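PDB 3TX1: UDP-N-acetylenolpyruvoylglucosamine reductase from Listeria monocytogenes, which probably catalyses the FAD-dependent, NADPH-driven reduction of UDP-N-acetylenolpyruvoylglucosamine to UDP-N-acetylmuramate, a step of peptidoglycan biosynthesis. Local coordinates for residues Y48-G53 with E238-G243; G87-I92 with T313-I318; G270-L275 with V282-A287; K234-Y239 with S274-G279. One frame throughout, in Å; residues are numbered along the deposited sequence.

Contact 1. Residues Y48-G53 with E238-G243. With FAD (flavin-adenine dinucleotide), chain B.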
# COMPACT_ATOMS: atom_id res chain seq x y z
N TYR A 48 -5.53 -1.84 -6.40
CA TYR A 48 -5.05 -0.86 -7.32
C TYR A 48 -4.68 -1.46 -8.68
O TYR A 48 -4.77 -0.78 -9.69
CB TYR A 48 -3.94 -0.10 -6.62
CG TYR A 48 -3.73 1.29 -7.14
CD1 TYR A 48 -4.47 2.37 -6.66
CD2 TYR A 48 -2.77 1.51 -8.10
CE1 TYR A 48 -4.25 3.65 -7.16
CE2 TYR A 48 -2.52 2.76 -8.60
CZ TYR A 48 -3.26 3.83 -8.14
OH TYR A 48 -2.96 5.04 -8.72
N THR A 49 -4.31 -2.74 -8.72
CA THR A 49 -4.04 -3.42 -10.01
C THR A 49 -5.33 -4.00 -10.56
O THR A 49 -5.37 -4.51 -11.67
CB THR A 49 -3.06 -4.61 -9.88
OG1 THR A 49 -3.52 -5.51 -8.86
CG2 THR A 49 -1.68 -4.15 -9.53
N LYS A 50 -6.38 -3.98 -9.77
CA LYS A 50 -7.65 -4.57 -10.19
C LYS A 50 -7.47 -6.08 -10.45
O LYS A 50 -7.94 -6.61 -11.46
CB LYS A 50 -8.21 -3.82 -11.41
CG LYS A 50 -8.79 -2.45 -11.08
CD LYS A 50 -9.12 -1.70 -12.37
CE LYS A 50 -9.88 -0.39 -12.13
NZ LYS A 50 -10.34 0.29 -13.39
N THR A 51 -6.76 -6.75 -9.55
CA THR A 51 -6.51 -8.19 -9.64
C THR A 51 -6.54 -8.78 -8.25
O THR A 51 -6.36 -8.05 -7.25
CB THR A 51 -5.07 -8.49 -10.03
OG1 THR A 51 -4.22 -7.87 -9.07
CG2 THR A 51 -4.75 -7.98 -11.40
N GLY A 52 -6.64 -10.10 -8.22
CA GLY A 52 -6.57 -10.85 -6.98
C GLY A 52 -7.74 -11.77 -6.87
O GLY A 52 -8.88 -11.38 -7.12
N GLY A 53 -7.47 -13.02 -6.51
CA GLY A 53 -8.56 -13.98 -6.27
C GLY A 53 -9.39 -13.55 -5.06
O GLY A 53 -9.07 -12.56 -4.42
N GLU A 238 -2.18 6.60 -15.61
CA GLU A 238 -3.43 6.31 -16.31
C GLU A 238 -3.86 4.84 -16.12
O GLU A 238 -5.05 4.56 -15.97
CB GLU A 238 -3.34 6.70 -17.80
CG GLU A 238 -2.19 6.09 -18.64
CD GLU A 238 -0.83 6.83 -18.54
OE1 GLU A 238 -0.08 6.77 -19.54
OE2 GLU A 238 -0.49 7.48 -17.49
N TYR A 239 -2.89 3.92 -16.06
CA TYR A 239 -3.22 2.50 -15.96
C TYR A 239 -3.22 1.97 -14.57
O TYR A 239 -2.42 2.41 -13.76
CB TYR A 239 -2.20 1.66 -16.72
CG TYR A 239 -2.27 1.86 -18.18
CD1 TYR A 239 -1.33 2.65 -18.81
CD2 TYR A 239 -3.30 1.31 -18.93
CE1 TYR A 239 -1.40 2.88 -20.16
CE2 TYR A 239 -3.37 1.52 -20.27
CZ TYR A 239 -2.41 2.31 -20.87
OH TYR A 239 -2.44 2.58 -22.21
N PRO A 240 -4.08 0.98 -14.29
CA PRO A 240 -3.92 0.42 -12.95
C PRO A 240 -2.56 -0.27 -12.91
O PRO A 240 -2.11 -0.76 -13.93
CB PRO A 240 -5.08 -0.58 -12.82
CG PRO A 240 -5.62 -0.75 -14.20
CD PRO A 240 -5.29 0.49 -14.97
N SER A 241 -1.88 -0.23 -11.76
CA SER A 241 -0.58 -0.93 -11.61
C SER A 241 -0.30 -1.05 -10.15
O SER A 241 -1.06 -0.54 -9.32
CB SER A 241 0.59 -0.17 -12.27
OG SER A 241 1.07 0.92 -11.48
N CYS A 242 0.77 -1.77 -9.81
CA CYS A 242 1.24 -1.71 -8.43
C CYS A 242 2.31 -0.64 -8.62
O CYS A 242 2.25 0.14 -9.60
CB CYS A 242 1.72 -3.07 -7.89
SG CYS A 242 2.73 -4.13 -8.96
N GLY A 243 3.31 -0.51 -7.78
CA GLY A 243 4.17 0.61 -8.20
C GLY A 243 5.34 0.15 -9.01
O GLY A 243 5.21 -0.59 -9.98
PA FAD B . -1.55 -2.24 0.31
O1A FAD B . -3.02 -2.47 0.48
O2A FAD B . -0.93 -2.41 -1.04
O5B FAD B . -0.75 -3.25 1.25
C5B FAD B . 0.56 -2.77 1.55
C4B FAD B . 1.14 -3.44 2.78
O4B FAD B . 0.78 -2.72 3.95
C3B FAD B . 0.71 -4.87 3.04
O3B FAD B . 1.78 -5.48 3.80
C2B FAD B . -0.50 -4.65 3.94
O2B FAD B . -0.94 -5.74 4.76
C1B FAD B . 0.02 -3.55 4.82
N9A FAD B . -1.07 -2.72 5.30
C8A FAD B . -1.99 -2.08 4.57
N7A FAD B . -2.78 -1.34 5.40
C5A FAD B . -2.36 -1.49 6.68
C6A FAD B . -2.74 -1.05 8.04
N6A FAD B . -3.79 -0.23 8.29
N1A FAD B . -1.98 -1.50 9.07
C2A FAD B . -0.94 -2.29 8.90
N3A FAD B . -0.55 -2.77 7.71
C4A FAD B . -1.21 -2.41 6.59
N1 FAD B . 5.36 3.75 -2.72
C2 FAD B . 6.30 4.66 -2.33
O2 FAD B . 6.85 4.53 -1.23
N3 FAD B . 6.66 5.73 -3.06
C4 FAD B . 6.16 5.99 -4.26
O4 FAD B . 6.54 6.98 -4.93
C4X FAD B . 5.14 5.05 -4.75
N5 FAD B . 4.58 5.25 -5.94
C5X FAD B . 3.64 4.42 -6.43
C6 FAD B . 3.10 4.70 -7.67
C7 FAD B . 2.12 3.90 -8.20
C7M FAD B . 1.55 4.21 -9.56
C8 FAD B . 1.68 2.74 -7.39
C8M FAD B . 0.63 1.82 -7.90
C9 FAD B . 2.22 2.46 -6.17
C9A FAD B . 3.20 3.27 -5.65
N10 FAD B . 3.77 3.02 -4.37
C10 FAD B . 4.75 3.91 -3.90
C1' FAD B . 3.35 1.84 -3.59
C2' FAD B . 2.19 2.16 -2.67
O2' FAD B . 1.55 3.36 -3.08
C3' FAD B . 2.67 2.37 -1.24
O3' FAD B . 3.41 1.20 -0.89
C4' FAD B . 1.47 2.54 -0.32
O4' FAD B . 1.83 3.22 0.89
C5' FAD B . 0.76 1.22 -0.02
O5' FAD B . -0.56 1.54 0.35
P FAD B . -1.75 0.51 0.37
O1P FAD B . -2.74 1.10 1.31
O2P FAD B . -2.10 0.32 -1.06
O3P FAD B . -1.14 -0.82 0.91
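T49 packs its methyl group against the backbone joining S241 to C242, and this is the close-fitting heart of the contact. CG2 of T49 lies 3.4 Å from C242 N and 3.9 Å from C242 CB. A threonine suits this place because its two branches do different work: with chi1 at 53°, CG2 points anti to the carbonyl carbon and meets the other segment, while OG1 is left to hydrogen-bond with OG1 of T51. No hydrogen bond joins the two segments directly, so shape does the holding, although N283 ties both together, its ND2 bonding T49 O and its backbone pairing with P240. P240 adds a rigid wedge, its CB 3.2 Å from Y48 O. On the flavin side the ring of Y48 presents its edge to the carbonyl oxygen of S241, which lies in the ring plane, and both Y48 and S241 lie beside the methyl end of the flavin. The outer side is much looser: K50 stretches its extended chain past the proline, with K50 CD 4.1 Å from P240 CG, as befits an exposed lysine whose amine can remain hydrated. Together these loops, one from the FAD-binding region and one from the C-terminal region, form part of the wall of the flavin pocket beside the dimethylbenzene end of the isoalloxazine, in a MurB-family reductase.

Contact 2. Residues G87-I92 with T313-I318. With FAD (flavin-adenine dinucleotide), chain B; SO4 (sulfate ion), chain E.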
# COMPACT_ATOMS: atom_id res chain seq x y z
N GLY A 87 -4.20 -2.01 -1.83
CA GLY A 87 -3.42 -2.92 -2.69
C GLY A 87 -2.62 -2.19 -3.76
O GLY A 87 -2.46 -2.69 -4.88
N SER A 88 -2.12 -1.00 -3.43
CA SER A 88 -1.39 -0.27 -4.45
C SER A 88 0.00 -0.80 -4.41
O SER A 88 0.82 -0.45 -5.25
CB SER A 88 -1.47 1.24 -4.28
OG SER A 88 -0.67 1.71 -3.21
N ASN A 89 0.27 -1.66 -3.44
CA ASN A 89 1.59 -2.27 -3.30
C ASN A 89 1.54 -3.79 -3.05
O ASN A 89 2.39 -4.34 -2.36
CB ASN A 89 2.38 -1.64 -2.19
CG ASN A 89 3.84 -2.03 -2.27
OD1 ASN A 89 4.29 -2.41 -3.34
ND2 ASN A 89 4.59 -1.91 -1.15
N LEU A 90 0.51 -4.44 -3.59
CA LEU A 90 0.44 -5.89 -3.53
C LEU A 90 -0.40 -6.50 -4.65
O LEU A 90 -1.25 -5.79 -5.31
CB LEU A 90 0.04 -6.40 -2.15
CG LEU A 90 -1.34 -6.12 -1.59
CD1 LEU A 90 -2.39 -6.84 -2.41
CD2 LEU A 90 -1.40 -6.61 -0.15
N ILE A 91 0.01 -7.75 -4.84
CA ILE A 91 -0.54 -8.72 -5.72
C ILE A 91 -0.91 -9.88 -4.83
O ILE A 91 -0.14 -10.36 -4.00
CB ILE A 91 0.48 -9.15 -6.79
CG1 ILE A 91 0.91 -7.93 -7.61
CG2 ILE A 91 -0.10 -10.25 -7.68
CD1 ILE A 91 2.05 -8.21 -8.55
N ILE A 92 -2.16 -10.23 -5.03
CA ILE A 92 -2.98 -11.30 -4.43
C ILE A 92 -3.28 -12.34 -5.48
O ILE A 92 -4.07 -12.08 -6.38
CB ILE A 92 -4.37 -10.85 -3.93
CG1 ILE A 92 -4.28 -9.75 -2.88
CG2 ILE A 92 -5.10 -12.04 -3.32
CD1 ILE A 92 -5.48 -8.83 -2.93
N THR A 313 11.34 -8.53 -5.72
CA THR A 313 10.13 -7.73 -5.75
C THR A 313 10.05 -6.74 -4.57
O THR A 313 10.48 -7.04 -3.45
CB THR A 313 8.88 -8.62 -5.74
OG1 THR A 313 8.96 -9.52 -4.64
CG2 THR A 313 8.78 -9.44 -6.99
N GLU A 314 9.56 -5.55 -4.84
CA GLU A 314 9.27 -4.58 -3.81
C GLU A 314 7.82 -4.86 -3.43
O GLU A 314 7.51 -5.07 -2.27
CB GLU A 314 9.52 -3.15 -4.31
CG GLU A 314 8.66 -2.01 -3.73
CD GLU A 314 8.91 -1.65 -2.26
OE1 GLU A 314 8.67 -0.47 -1.87
OE2 GLU A 314 9.34 -2.52 -1.48
N VAL A 315 6.94 -4.91 -4.43
CA VAL A 315 5.53 -5.22 -4.25
C VAL A 315 5.29 -6.55 -3.46
O VAL A 315 6.02 -7.54 -3.66
CB VAL A 315 4.89 -5.32 -5.64
CG1 VAL A 315 5.39 -6.57 -6.38
CG2 VAL A 315 3.38 -5.37 -5.54
N LYS A 316 4.28 -6.57 -2.58
CA LYS A 316 3.99 -7.77 -1.74
C LYS A 316 3.22 -8.78 -2.53
O LYS A 316 2.32 -8.40 -3.30
CB LYS A 316 3.10 -7.45 -0.52
CG LYS A 316 3.59 -6.38 0.42
CD LYS A 316 4.88 -6.78 1.10
CE LYS A 316 5.36 -5.60 1.93
NZ LYS A 316 6.66 -5.89 2.61
N ILE A 317 3.51 -10.05 -2.26
CA ILE A 317 2.88 -11.18 -2.91
C ILE A 317 2.12 -12.00 -1.87
O ILE A 317 2.75 -12.50 -0.93
CB ILE A 317 3.94 -12.09 -3.58
CG1 ILE A 317 4.35 -11.53 -4.95
CG2 ILE A 317 3.44 -13.52 -3.76
CD1 ILE A 317 5.32 -10.37 -4.90
N ILE A 318 0.80 -12.17 -2.04
CA ILE A 318 -0.01 -12.91 -1.05
C ILE A 318 -1.18 -13.71 -1.65
O ILE A 318 -1.68 -13.36 -2.74
CB ILE A 318 -0.58 -12.00 0.06
CG1 ILE A 318 -1.52 -10.97 -0.57
CG2 ILE A 318 0.53 -11.37 0.90
CD1 ILE A 318 -2.37 -10.22 0.43
PA FAD B . -1.55 -2.24 0.31
O1A FAD B . -3.02 -2.47 0.48
O2A FAD B . -0.93 -2.41 -1.04
O5B FAD B . -0.75 -3.25 1.25
C5B FAD B . 0.56 -2.77 1.55
C4B FAD B . 1.14 -3.44 2.78
O4B FAD B . 0.78 -2.72 3.95
C3B FAD B . 0.71 -4.87 3.04
O3B FAD B . 1.78 -5.48 3.80
C2B FAD B . -0.50 -4.65 3.94
O2B FAD B . -0.94 -5.74 4.76
C1B FAD B . 0.02 -3.55 4.82
N9A FAD B . -1.07 -2.72 5.30
C8A FAD B . -1.99 -2.08 4.57
N7A FAD B . -2.78 -1.34 5.40
C5A FAD B . -2.36 -1.49 6.68
C6A FAD B . -2.74 -1.05 8.04
N6A FAD B . -3.79 -0.23 8.29
N1A FAD B . -1.98 -1.50 9.07
C2A FAD B . -0.94 -2.29 8.90
N3A FAD B . -0.55 -2.77 7.71
C4A FAD B . -1.21 -2.41 6.59
N1 FAD B . 5.36 3.75 -2.72
C2 FAD B . 6.30 4.66 -2.33
O2 FAD B . 6.85 4.53 -1.23
N3 FAD B . 6.66 5.73 -3.06
C4 FAD B . 6.16 5.99 -4.26
O4 FAD B . 6.54 6.98 -4.93
C4X FAD B . 5.14 5.05 -4.75
N5 FAD B . 4.58 5.25 -5.94
C5X FAD B . 3.64 4.42 -6.43
C6 FAD B . 3.10 4.70 -7.67
C7 FAD B . 2.12 3.90 -8.20
C7M FAD B . 1.55 4.21 -9.56
C8 FAD B . 1.68 2.74 -7.39
C8M FAD B . 0.63 1.82 -7.90
C9 FAD B . 2.22 2.46 -6.17
C9A FAD B . 3.20 3.27 -5.65
N10 FAD B . 3.77 3.02 -4.37
C10 FAD B . 4.75 3.91 -3.90
C1' FAD B . 3.35 1.84 -3.59
C2' FAD B . 2.19 2.16 -2.67
O2' FAD B . 1.55 3.36 -3.08
C3' FAD B . 2.67 2.37 -1.24
O3' FAD B . 3.41 1.20 -0.89
C4' FAD B . 1.47 2.54 -0.32
O4' FAD B . 1.83 3.22 0.89
C5' FAD B . 0.76 1.22 -0.02
O5' FAD B . -0.56 1.54 0.35
P FAD B . -1.75 0.51 0.37
O1P FAD B . -2.74 1.10 1.31
O2P FAD B . -2.10 0.32 -1.06
O3P FAD B . -1.14 -0.82 0.91
S SO4 E . 5.59 -7.47 5.88
O1 SO4 E . 5.29 -7.16 7.30
O2 SO4 E . 6.46 -6.41 5.32
O3 SO4 E . 6.25 -8.79 5.79
O4 SO4 E . 4.33 -7.53 5.09
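L90, I92 and I318 form the apolar centre on one face of a two-stranded parallel sheet. I318 CD1 meets L90 CD2 at 3.8 Å, while the chains of I92 and I318 run side by side, their CG1 atoms 3.8 Å apart. The first torsion of I318, 62°, sets CG1 between its backbone N and carbonyl carbon, reaching both neighbours. On the other face lies I91, one of whose two conformers comes near V315 of the preceding loop. Beta-branched isoleucines suit extended strands. Between the faces run the parallel backbone bonds: K316 N to N89 O, I91 N to K316 O (2.9 Å), and I318 N to I91 O. This pair joins the FAD-binding region to the C-terminal one. Further out, OD1 of N89 lies 3.2 Å from V315 CA. At the polar edge the chain turns round the FAD pyrophosphate: the backbone N atoms of G87, S88 and N89 donate to O1A, O2P and O2A, and S88 OG adds a bond to O2P. K316, bent at chi2, sends NZ to O2 of a sulfate, probably from the crystallisation liquor, 2.8 Å away. E314, predicted to be an active-site residue, lies beside R194. Helix 289-307 packs on I91 and I317 through M293, M156 of helix 150-156 meets N89, E314 and K316, and I97 of strand 97-98 adjoins I92 and I318.

Contact 3. Residues G270-L275 with V282-A287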
# COMPACT_ATOMS: atom_id res chain seq x y z
N GLY A 270 -3.22 -9.83 -19.87
CA GLY A 270 -3.54 -8.39 -19.85
C GLY A 270 -2.50 -7.53 -19.11
O GLY A 270 -2.77 -6.39 -18.76
N ALA A 271 -1.32 -8.09 -18.89
CA ALA A 271 -0.27 -7.42 -18.16
C ALA A 271 0.85 -7.01 -19.11
O ALA A 271 1.18 -7.73 -20.05
CB ALA A 271 0.25 -8.33 -17.07
N GLN A 272 1.44 -5.85 -18.86
CA GLN A 272 2.52 -5.35 -19.72
C GLN A 272 3.63 -4.65 -18.96
O GLN A 272 3.36 -3.91 -18.03
CB GLN A 272 1.96 -4.40 -20.76
CG GLN A 272 3.00 -3.96 -21.79
CD GLN A 272 2.45 -2.95 -22.77
OE1 GLN A 272 1.66 -2.08 -22.38
NE2 GLN A 272 2.87 -3.03 -24.03
N VAL A 273 4.86 -4.93 -19.32
CA VAL A 273 5.96 -4.18 -18.74
C VAL A 273 5.78 -2.82 -19.38
O VAL A 273 5.88 -2.70 -20.61
CB VAL A 273 7.31 -4.77 -19.14
CG1 VAL A 273 8.43 -3.88 -18.67
CG2 VAL A 273 7.45 -6.17 -18.57
N SER A 274 5.48 -1.81 -18.57
CA SER A 274 5.09 -0.49 -19.07
C SER A 274 5.95 0.10 -20.16
O SER A 274 7.16 0.16 -20.04
CB SER A 274 5.02 0.51 -17.92
OG SER A 274 5.06 1.83 -18.40
N LEU A 275 5.34 0.58 -21.24
CA LEU A 275 6.14 1.28 -22.27
C LEU A 275 6.57 2.64 -21.77
O LEU A 275 7.34 3.30 -22.43
CB LEU A 275 5.37 1.49 -23.57
CG LEU A 275 5.18 0.26 -24.44
CD1 LEU A 275 4.08 0.57 -25.43
CD2 LEU A 275 6.46 -0.14 -25.12
N VAL A 282 1.92 -2.60 -16.03
CA VAL A 282 0.58 -2.03 -16.13
C VAL A 282 -0.48 -3.04 -16.57
O VAL A 282 -0.18 -4.04 -17.19
CB VAL A 282 0.54 -0.85 -17.13
CG1 VAL A 282 1.49 0.23 -16.69
CG2 VAL A 282 0.91 -1.33 -18.52
N ASN A 283 -1.73 -2.70 -16.34
CA ASN A 283 -2.88 -3.53 -16.62
C ASN A 283 -3.56 -2.94 -17.81
O ASN A 283 -4.41 -2.07 -17.66
CB ASN A 283 -3.82 -3.46 -15.42
CG ASN A 283 -5.01 -4.36 -15.54
OD1 ASN A 283 -5.29 -4.96 -16.60
ND2 ASN A 283 -5.74 -4.50 -14.43
N ILE A 284 -3.20 -3.40 -18.99
CA ILE A 284 -3.81 -2.90 -20.20
C ILE A 284 -5.24 -3.39 -20.43
O ILE A 284 -5.77 -3.20 -21.52
CB ILE A 284 -2.95 -3.21 -21.44
CG1 ILE A 284 -2.83 -4.71 -21.66
CG2 ILE A 284 -1.59 -2.56 -21.29
CD1 ILE A 284 -2.20 -5.08 -22.99
N GLY A 285 -5.84 -4.04 -19.43
CA GLY A 285 -7.26 -4.43 -19.49
C GLY A 285 -7.51 -5.88 -19.20
O GLY A 285 -7.13 -6.78 -19.97
N GLY A 286 -8.15 -6.16 -18.08
CA GLY A 286 -8.47 -7.56 -17.77
C GLY A 286 -7.29 -8.42 -17.33
O GLY A 286 -7.35 -9.67 -17.36
N ALA A 287 -6.21 -7.77 -16.90
CA ALA A 287 -5.10 -8.54 -16.37
C ALA A 287 -5.56 -9.38 -15.13
O ALA A 287 -6.55 -9.05 -14.44
CB ALA A 287 -3.94 -7.63 -16.00
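Q272 brings its flat carboxamide across to I284, the two side chains meeting at about a right angle with OE1 of Q272 3.5 Å from CG2 of I284. Its NE2 is held by G265 O, while the aliphatic stem packs against V282 and I284. The second flat group, the carboxamide of N283, is gripped from both faces: G285 N lies above the carbonyl plane and A287 N is tilted to the opposite side, each 3.0 Å from N283 OD1. Its CG lies anti to the backbone N (chi1 -176°), which carries OD1 toward the 285-287 turn. The bond from G285 N makes an Asx turn, and ND2 at the other corner donates to T49 O. An asparagine is apt, since one short side chain accepts two backbone N-H groups and still offers a donor. The strands belong to an antiparallel beta hairpin, 271-273 with 281-283, in which Q272 and V282 are the hydrogen-bonded pair: Q272 N to V282 O at 2.9 Å and V282 N to Q272 O at 2.8 Å. A271 and N283 form the adjacent non-hydrogen-bonded pair. Beyond them I284 N makes only a weak bond to G270 O. The 285-287 turn lies close against G270, which has no side chain, and A287 CB sits 3.2 Å from G270 O. The turn uses glycines at 285 and 286, where phi is positive. V282 fills the Q272 face of the hairpin, its CG2 3.9 Å from Q272 CB and its CG1 3.7 Å from S274 CB, whereas V273 packs on L295 and V299 of helix 289-307.

Contact 4. Residues K234-Y239 with S274-G279. With SO4 (sulfate ion), chain F.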
# COMPACT_ATOMS: atom_id res chain seq x y z
N LYS A 234 7.03 10.53 -15.76
CA LYS A 234 7.72 9.27 -15.77
C LYS A 234 6.96 8.02 -15.41
O LYS A 234 7.50 6.94 -15.50
CB LYS A 234 8.92 9.39 -14.88
CG LYS A 234 9.97 10.33 -15.45
CD LYS A 234 11.18 10.34 -14.54
CE LYS A 234 12.46 10.69 -15.28
NZ LYS A 234 13.59 10.30 -14.40
N GLN A 235 5.72 8.17 -15.00
CA GLN A 235 4.95 7.05 -14.54
C GLN A 235 3.63 6.90 -15.24
O GLN A 235 3.03 7.90 -15.62
CB GLN A 235 4.73 7.19 -13.08
CG GLN A 235 6.04 7.11 -12.36
CD GLN A 235 5.92 7.12 -10.86
OE1 GLN A 235 4.81 7.15 -10.27
NE2 GLN A 235 7.07 7.05 -10.20
N PRO A 236 3.21 5.63 -15.48
CA PRO A 236 1.90 5.41 -16.07
C PRO A 236 0.89 5.57 -14.97
O PRO A 236 0.68 4.63 -14.20
CB PRO A 236 1.94 3.94 -16.51
CG PRO A 236 3.17 3.34 -15.95
CD PRO A 236 3.93 4.38 -15.19
N LEU A 237 0.31 6.74 -14.81
CA LEU A 237 -0.68 6.89 -13.74
C LEU A 237 -2.07 6.58 -14.28
O LEU A 237 -3.00 6.32 -13.51
CB LEU A 237 -0.61 8.27 -13.11
CG LEU A 237 0.72 8.78 -12.54
CD1 LEU A 237 0.49 10.19 -11.95
CD2 LEU A 237 1.39 7.81 -11.54
N GLU A 238 -2.18 6.60 -15.61
CA GLU A 238 -3.43 6.31 -16.31
C GLU A 238 -3.86 4.84 -16.12
O GLU A 238 -5.05 4.56 -15.97
CB GLU A 238 -3.34 6.70 -17.80
CG GLU A 238 -2.19 6.09 -18.64
CD GLU A 238 -0.83 6.83 -18.54
OE1 GLU A 238 -0.08 6.77 -19.54
OE2 GLU A 238 -0.49 7.48 -17.49
N TYR A 239 -2.89 3.92 -16.06
CA TYR A 239 -3.22 2.50 -15.96
C TYR A 239 -3.22 1.97 -14.57
O TYR A 239 -2.42 2.41 -13.76
CB TYR A 239 -2.20 1.66 -16.72
CG TYR A 239 -2.27 1.86 -18.18
CD1 TYR A 239 -1.33 2.65 -18.81
CD2 TYR A 239 -3.30 1.31 -18.93
CE1 TYR A 239 -1.40 2.88 -20.16
CE2 TYR A 239 -3.37 1.52 -20.27
CZ TYR A 239 -2.41 2.31 -20.87
OH TYR A 239 -2.44 2.58 -22.21
N SER A 274 5.48 -1.81 -18.57
CA SER A 274 5.09 -0.49 -19.07
C SER A 274 5.95 0.10 -20.16
O SER A 274 7.16 0.16 -20.04
CB SER A 274 5.02 0.51 -17.92
OG SER A 274 5.06 1.83 -18.40
N LEU A 275 5.34 0.58 -21.24
CA LEU A 275 6.14 1.28 -22.27
C LEU A 275 6.57 2.64 -21.77
O LEU A 275 7.34 3.30 -22.43
CB LEU A 275 5.37 1.49 -23.57
CG LEU A 275 5.18 0.26 -24.44
CD1 LEU A 275 4.08 0.57 -25.43
CD2 LEU A 275 6.46 -0.14 -25.12
N LYS A 276 6.08 3.06 -20.63
CA LYS A 276 6.49 4.35 -20.15
C LYS A 276 7.58 4.25 -19.07
O LYS A 276 8.50 5.05 -19.05
CB LYS A 276 5.28 5.17 -19.71
CG LYS A 276 5.63 6.55 -19.23
CD LYS A 276 4.38 7.12 -18.64
CE LYS A 276 4.44 8.64 -18.62
NZ LYS A 276 3.07 9.15 -18.35
N HIS A 277 7.48 3.25 -18.20
CA HIS A 277 8.47 3.02 -17.15
C HIS A 277 8.67 1.52 -17.04
O HIS A 277 7.80 0.79 -16.53
CB HIS A 277 7.95 3.56 -15.81
CG HIS A 277 8.99 3.62 -14.74
ND1 HIS A 277 9.37 4.77 -14.15
CD2 HIS A 277 9.78 2.63 -14.18
CE1 HIS A 277 10.33 4.53 -13.24
NE2 HIS A 277 10.60 3.23 -13.26
N ALA A 278 9.81 1.03 -17.50
CA ALA A 278 9.97 -0.42 -17.57
C ALA A 278 9.87 -1.13 -16.25
O ALA A 278 9.72 -2.33 -16.25
CB ALA A 278 11.24 -0.81 -18.28
N GLY A 279 9.96 -0.41 -15.12
CA GLY A 279 9.89 -1.05 -13.80
C GLY A 279 8.47 -1.20 -13.25
O GLY A 279 8.28 -1.64 -12.11
S SO4 F . 13.93 2.56 -11.19
O1 SO4 F . 13.39 3.74 -10.49
O2 SO4 F . 14.39 2.94 -12.55
O3 SO4 F . 15.06 1.96 -10.43
O4 SO4 F . 12.87 1.53 -11.30
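H277 and P236 meet at about a right angle, the proline's CD 4.1 Å from the histidine's CB, and the imidazole continues past it to K234. CG of H277 stands anti to the backbone N, chi1 -169°, which swings the ring to where ND1 donates to K234 O at 3.2 Å, with the oxygen in the ring plane. At the other corner NE2 makes a weak bond to O4 of a sulfate, probably from the crystallisation liquor, 3.4 Å away. A histidine suits because one ring nitrogen faces K234 O and the other the sulfate. K276 takes another course, stretching its extended chain across the Q235–P236 peptide until NZ donates to Q235 O at 3.0 Å, from above the carbonyl plane; the same amine also bonds E232 O. Obliquely across from it lies E238, whose OE2 is 4.0 Å from K276 NZ, too far for a salt bridge. S274 anchors the second segment, its OG accepting from the backbone N atoms of K276 and H277, an ST turn and an ST motif together. That oxygen is 3.4 Å from P236 CG. Q235 lends its OE1 to R231 and touches the FAD. The contact lies in the loop that follows helix 217-234: L237 packs back on that helix, P236 and S274 on F280, P236 also on V282 of strand 281-283, and A278 on I258 and Q259 of helix 254-260.

Overall arrangement
From the N terminus, contact 1 opens in the loop before strand 54-60 and closes at 238-243, spanning most of the FAD-binding region. Contact 2 opens within that span, at 87-92, and closes only at 313-318, so the two cross; both border the FAD and tie the FAD-binding region to the C-terminal one. Contact 4 begins at 234-239, where contact 1 ends, sharing E238 and Y239 with it. Before it closes at 274-279, contact 3 has begun at 270-275, sharing S274 and L275, and it ends at 282-287 as a short hairpin loop. Contacts 3 and 4 both lie within the span of contact 2, their centres about 16 and 17 Å from its centre. C242 of contact 1 packs on V315 of contact 2.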